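Beta-lactamase (Serratia marcescens, PDB 5GWA) probably hydrolyses the beta-lactam ring of antibiotics to give substituted beta-amino acids, as a class A extended-spectrum beta-lactamase that is inhibited by avibactam. Local coordinates at residues A20-A25 and A265-S270; K50-L55 and K139-K144. All coordinates share one frame; numbering follows the deposited sequence. Where two conformers were deposited one is given.

The two contacts belong to the two halves of the class A beta-lactamase fold. Contact 1 lies in the alpha/beta half, where strand 21-28 of the five-stranded antiparallel sheet is covered by helix 257-276, so that residues from near the two ends of the chain meet. Contact 2 lies in the helical half, where helix 49-63 packs on the weakly bonded strand 141-142 and the residue that follows it. Along the chain it is nested inside the loop that contact 1 closes. Their centres are about 21 Å apart and their nearest atoms about 11 Å, so the two are separate. The bound ligand touches Lys-50, which lies on helix 49-63 but takes no part in contact 2.

Contact 1 (A20-A25 and A265-S270)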
loop_
_atom_site.group_PDB
_atom_site.type_symbol
_atom_site.label_atom_id
_atom_site.label_comp_id
_atom_site.label_asym_id
_atom_site.label_seq_id
_atom_site.Cartn_x
_atom_site.Cartn_y
_atom_site.Cartn_z
ATOM N N ALA A 20 4.959 -14.540 -20.345
ATOM C CA ALA A 20 5.287 -14.690 -18.935
ATOM C C ALA A 20 5.797 -16.092 -18.717
ATOM O O ALA A 20 5.535 -17.004 -19.500
ATOM C CB ALA A 20 4.048 -14.478 -18.060
ATOM N N LYS A 21 6.545 -16.253 -17.631
ATOM C CA LYS A 21 7.043 -17.554 -17.188
ATOM C C LYS A 21 6.106 -18.023 -16.084
ATOM O O LYS A 21 6.127 -17.455 -14.983
ATOM C CB LYS A 21 8.469 -17.438 -16.639
ATOM C CG LYS A 21 9.004 -18.804 -16.218
ATOM C CD LYS A 21 10.312 -18.785 -15.430
ATOM C CE LYS A 21 11.539 -18.808 -16.326
ATOM N NZ LYS A 21 11.442 -19.689 -17.521
ATOM N N VAL A 22 5.327 -19.043 -16.368
ATOM C CA VAL A 22 4.236 -19.423 -15.456
ATOM C C VAL A 22 4.538 -20.792 -14.863
ATOM O O VAL A 22 4.631 -21.789 -15.563
ATOM C CB VAL A 22 2.882 -19.436 -16.147
ATOM C CG1 VAL A 22 1.776 -19.769 -15.156
ATOM C CG2 VAL A 22 2.612 -18.088 -16.814
ATOM N N GLY A 23 4.664 -20.841 -13.544
ATOM C CA GLY A 23 4.884 -22.094 -12.834
ATOM C C GLY A 23 3.603 -22.599 -12.234
ATOM O O GLY A 23 2.858 -21.823 -11.635
ATOM N N VAL A 24 3.338 -23.877 -12.416
ATOM C CA VAL A 24 2.087 -24.474 -11.942
ATOM C C VAL A 24 2.386 -25.760 -11.181
ATOM O O VAL A 24 3.136 -26.594 -11.663
ATOM C CB VAL A 24 1.157 -24.845 -13.091
ATOM C CG1 VAL A 24 -0.138 -25.427 -12.538
ATOM C CG2 VAL A 24 0.877 -23.634 -13.957
ATOM N N ALA A 25 1.762 -25.967 -10.017
ATOM C CA ALA A 25 1.756 -27.291 -9.403
ATOM C C ALA A 25 0.397 -27.557 -8.804
ATOM O O ALA A 25 -0.263 -26.643 -8.283
ATOM C CB ALA A 25 2.815 -27.447 -8.347
ATOM N N ALA A 265 -6.743 -17.870 -13.207
ATOM C CA ALA A 265 -8.150 -18.261 -13.136
ATOM C C ALA A 265 -8.446 -19.384 -14.144
ATOM O O ALA A 265 -9.106 -20.365 -13.834
ATOM C CB ALA A 265 -9.043 -17.044 -13.390
ATOM N N GLU A 266 -7.884 -19.240 -15.348
ATOM C CA GLU A 266 -8.125 -20.190 -16.418
ATOM C C GLU A 266 -7.407 -21.508 -16.163
ATOM O O GLU A 266 -8.005 -22.565 -16.316
ATOM C CB GLU A 266 -7.697 -19.632 -17.758
ATOM C CG GLU A 266 -8.582 -18.502 -18.251
ATOM C CD GLU A 266 -9.868 -18.980 -18.911
ATOM O OE1 GLU A 266 -10.265 -20.155 -18.756
ATOM O OE2 GLU A 266 -10.497 -18.130 -19.580
ATOM N N ILE A 267 -6.178 -21.448 -15.658
ATOM C CA ILE A 267 -5.445 -22.676 -15.319
ATOM C C ILE A 267 -6.182 -23.421 -14.200
ATOM O O ILE A 267 -6.400 -24.627 -14.244
ATOM C CB ILE A 267 -3.964 -22.405 -14.959
ATOM C CG1 ILE A 267 -3.192 -22.036 -16.219
ATOM C CG2 ILE A 267 -3.326 -23.619 -14.300
ATOM C CD1 ILE A 267 -1.809 -21.510 -15.970
ATOM N N CYS A 268 -6.606 -22.682 -13.182
ATOM C CA CYS A 268 -7.360 -23.297 -12.111
ATOM C C CYS A 268 -8.665 -23.945 -12.594
ATOM O O CYS A 268 -8.981 -25.044 -12.203
ATOM C CB CYS A 268 -7.629 -22.298 -10.987
ATOM S SG CYS A 268 -8.343 -23.142 -9.537
ATOM N N LYS A 269 -9.392 -23.238 -13.455
ATOM C CA LYS A 269 -10.650 -23.733 -14.039
ATOM C C LYS A 269 -10.403 -25.028 -14.790
ATOM O O LYS A 269 -11.226 -25.960 -14.727
ATOM C CB LYS A 269 -11.201 -22.639 -14.970
ATOM C CG LYS A 269 -12.470 -22.990 -15.734
ATOM C CD LYS A 269 -13.640 -23.306 -14.841
ATOM C CE LYS A 269 -14.909 -23.379 -15.693
ATOM N NZ LYS A 269 -15.735 -24.564 -15.390
ATOM N N SER A 270 -9.307 -25.068 -15.551
ATOM C CA SER A 270 -8.952 -26.270 -16.314
ATOM C C SER A 270 -8.763 -27.437 -15.357
ATOM O O SER A 270 -9.260 -28.541 -15.600
ATOM C CB SER A 270 -7.673 -26.087 -17.143
ATOM O OG SER A 270 -7.875 -25.197 -18.241
#
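Ile-267 of helix 257-276 points its side chain at strand 21-28 and meets two valines, Val-22 and Val-24, which alternate with Gly-23 and so project from the same side of the strand. Its CD1 is the shared contact point, 4.0 Å from CG2 of Val-24 and 4.1 Å from CG1 of Val-22. The two valines are met differently. Val-24 meets Ile-267 end-on, and a second methyl pair, Val-24 CG1 with Ile-267 CG2 at 4.1 Å, doubles this contact. Val-22 instead runs alongside, pointing the other way, and offers one methyl alone. The fork of Ile-267 explains the double touch: CG1 stands opposite the carbonyl carbon (chi1 -72°), the extended second torsion (chi2 169°) carries CD1 on toward the valines, and CG2 leaves on the other branch. Leu-15 and Ile-11 of helix 4-15 add to the same layer, touching Val-22 and Ile-267 respectively, and Val-248 of strand 243-253 also meets Val-22. The contact thus joins the C-terminal helix to one face of the sheet. Methyl groups make the whole of it: buried, without a hydrogen bond between the segments, it rests on dispersion and the exclusion of water.

Contact 2 (K50-L55 and K139-K144); sequences KFHLAL and KNISIK
His-52 of helix 49-63 sets the outer edge of its imidazole against the side chain of Ile-141, in the weakly bonded strand 141-142. Ile-141 CD1 lies in the plane of the ring, 3.9 Å from NE2. The other branch of the isoleucine stands off that plane, with Ile-141 CG2 3.9 Å from His-52 CD2. The two side chains meet head-on. Ile-143, two residues on, uses a different part of the histidine: its CD1 sits 3.8 Å from His-52 CB and 4.2 Å from CG, with the side chains crossing at a slant near the root of the ring. The first torsion of the histidine, with CG opposite its own carbonyl carbon (chi1 -57°), sends the imidazole out from the helix toward the isoleucines. Ile-133 of helix 126-135 touches both His-52 and Ile-141, while Met-45 touches both His-52 and Ile-143, adding apolar neighbours. In the same turn of the helix, Lys-50 NZ is hydrogen-bonded to Ser-47, Ser-111 and Asn-113 in the ligand pocket; Ser-47 and Lys-50 match the SxxK motif of this enzyme family. The side chain of His-52 is about 11 Å from the bound ligand. The contact therefore joins the helix that carries Lys-50 to strand 141-142 and the residue after it. Chemically, aliphatic methyls meet a polar ring: no hydrogen bond links the segments, and the methyls on this side would probably not favour a charge there.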
loop_
_atom_site.group_PDB
_atom_site.type_symbol
_atom_site.label_atom_id
_atom_site.label_comp_id
_atom_site.label_asym_id
_atom_site.label_seq_id
_atom_site.Cartn_x
_atom_site.Cartn_y
_atom_site.Cartn_z
ATOM N N LYS A 50 3.617 -15.253 3.313
ATOM C CA LYS A 50 2.957 -14.967 4.593
ATOM C C LYS A 50 2.252 -16.230 5.107
ATOM O O LYS A 50 1.945 -16.333 6.302
ATOM C CB LYS A 50 1.986 -13.798 4.468
ATOM C CG LYS A 50 2.719 -12.483 4.187
ATOM C CD LYS A 50 1.776 -11.395 3.695
ATOM C CE LYS A 50 2.564 -10.171 3.278
ATOM N NZ LYS A 50 1.671 -9.057 2.876
ATOM N N PHE A 51 1.917 -17.151 4.212
ATOM C CA PHE A 51 1.450 -18.480 4.647
ATOM C C PHE A 51 2.506 -19.162 5.493
ATOM O O PHE A 51 2.240 -19.622 6.624
ATOM C CB PHE A 51 1.061 -19.323 3.413
ATOM C CG PHE A 51 0.812 -20.777 3.723
ATOM C CD1 PHE A 51 -0.251 -21.135 4.531
ATOM C CD2 PHE A 51 1.622 -21.760 3.201
ATOM C CE1 PHE A 51 -0.522 -22.461 4.801
ATOM C CE2 PHE A 51 1.381 -23.097 3.507
ATOM C CZ PHE A 51 0.295 -23.436 4.306
ATOM N N HIS A 52 3.722 -19.178 4.977
ATOM C CA HIS A 52 4.833 -19.890 5.607
ATOM C C HIS A 52 5.082 -19.195 6.948
ATOM O O HIS A 52 5.320 -19.832 7.963
ATOM C CB HIS A 52 6.085 -19.774 4.740
ATOM C CG HIS A 52 5.906 -20.269 3.337
ATOM N ND1 HIS A 52 5.006 -19.688 2.460
ATOM C CD2 HIS A 52 6.588 -21.180 2.609
ATOM C CE1 HIS A 52 5.085 -20.292 1.294
ATOM N NE2 HIS A 52 6.036 -21.195 1.350
ATOM N N LEU A 53 5.071 -17.864 6.925
ATOM C CA LEU A 53 5.268 -17.082 8.154
ATOM C C LEU A 53 4.224 -17.419 9.227
ATOM O O LEU A 53 4.582 -17.700 10.390
ATOM C CB LEU A 53 5.212 -15.597 7.783
ATOM C CG LEU A 53 5.150 -14.647 8.964
ATOM C CD1 LEU A 53 6.367 -14.780 9.862
ATOM C CD2 LEU A 53 4.976 -13.221 8.486
ATOM N N ALA A 54 2.979 -17.593 8.810
ATOM C CA ALA A 54 1.880 -17.873 9.710
ATOM C C ALA A 54 2.068 -19.257 10.336
ATOM O O ALA A 54 1.859 -19.428 11.539
ATOM C CB ALA A 54 0.562 -17.750 9.009
ATOM N N LEU A 55 2.474 -20.220 9.529
ATOM C CA LEU A 55 2.837 -21.549 10.070
ATOM C C LEU A 55 3.862 -21.430 11.176
ATOM O O LEU A 55 3.662 -22.009 12.251
ATOM C CB LEU A 55 3.396 -22.462 8.981
ATOM C CG LEU A 55 2.446 -22.861 7.858
ATOM C CD1 LEU A 55 3.193 -23.645 6.808
ATOM C CD2 LEU A 55 1.255 -23.655 8.330
ATOM N N LYS A 139 11.880 -29.047 0.569
ATOM C CA LYS A 139 13.026 -28.382 -0.020
ATOM C C LYS A 139 12.538 -27.304 -0.998
ATOM O O LYS A 139 11.347 -27.259 -1.329
ATOM C CB LYS A 139 13.919 -29.378 -0.753
ATOM C CG LYS A 139 14.514 -30.462 0.138
ATOM C CD LYS A 139 15.614 -31.205 -0.596
ATOM C CE LYS A 139 16.486 -31.983 0.368
ATOM N NZ LYS A 139 15.891 -33.320 0.605
ATOM N N ASN A 140 13.464 -26.498 -1.484
ATOM C CA ASN A 140 13.198 -25.580 -2.624
ATOM C C ASN A 140 12.277 -24.443 -2.256
ATOM O O ASN A 140 11.558 -23.910 -3.124
ATOM C CB ASN A 140 12.687 -26.303 -3.849
ATOM C CG ASN A 140 13.803 -26.964 -4.630
ATOM O OD1 ASN A 140 14.972 -26.575 -4.512
ATOM N ND2 ASN A 140 13.485 -28.031 -5.289
ATOM N N ILE A 141 12.412 -23.967 -1.025
ATOM C CA ILE A 141 11.830 -22.703 -0.601
ATOM C C ILE A 141 12.924 -21.879 0.064
ATOM O O ILE A 141 13.623 -22.392 0.958
ATOM C CB ILE A 141 10.659 -22.908 0.390
ATOM C CG1 ILE A 141 9.558 -23.760 -0.254
ATOM C CG2 ILE A 141 10.070 -21.562 0.829
ATOM C CD1 ILE A 141 8.413 -24.161 0.633
ATOM N N SER A 142 13.005 -20.604 -0.298
ATOM C CA SER A 142 14.004 -19.688 0.247
ATOM C C SER A 142 13.304 -18.483 0.837
ATOM O O SER A 142 12.622 -17.750 0.115
ATOM C CB SER A 142 14.981 -19.257 -0.834
ATOM O OG SER A 142 15.855 -18.241 -0.369
ATOM N N ILE A 143 13.491 -18.261 2.134
ATOM C CA ILE A 143 12.920 -17.093 2.818
ATOM C C ILE A 143 14.073 -16.269 3.374
ATOM O O ILE A 143 14.753 -16.692 4.341
ATOM C CB ILE A 143 11.887 -17.508 3.879
ATOM C CG1 ILE A 143 10.705 -18.228 3.201
ATOM C CG2 ILE A 143 11.435 -16.331 4.745
ATOM C CD1 ILE A 143 9.781 -18.990 4.115
ATOM N N LYS A 144 14.222 -15.067 2.817
ATOM C CA LYS A 144 15.402 -14.249 3.051
ATOM C C LYS A 144 15.103 -12.800 3.432
ATOM O O LYS A 144 15.993 -12.107 3.891
ATOM C CB LYS A 144 16.281 -14.297 1.831
ATOM C CG LYS A 144 16.825 -15.686 1.532
ATOM C CD LYS A 144 17.817 -16.190 2.544
ATOM C CE LYS A 144 18.039 -17.691 2.339
ATOM N NZ LYS A 144 19.164 -18.187 3.177
#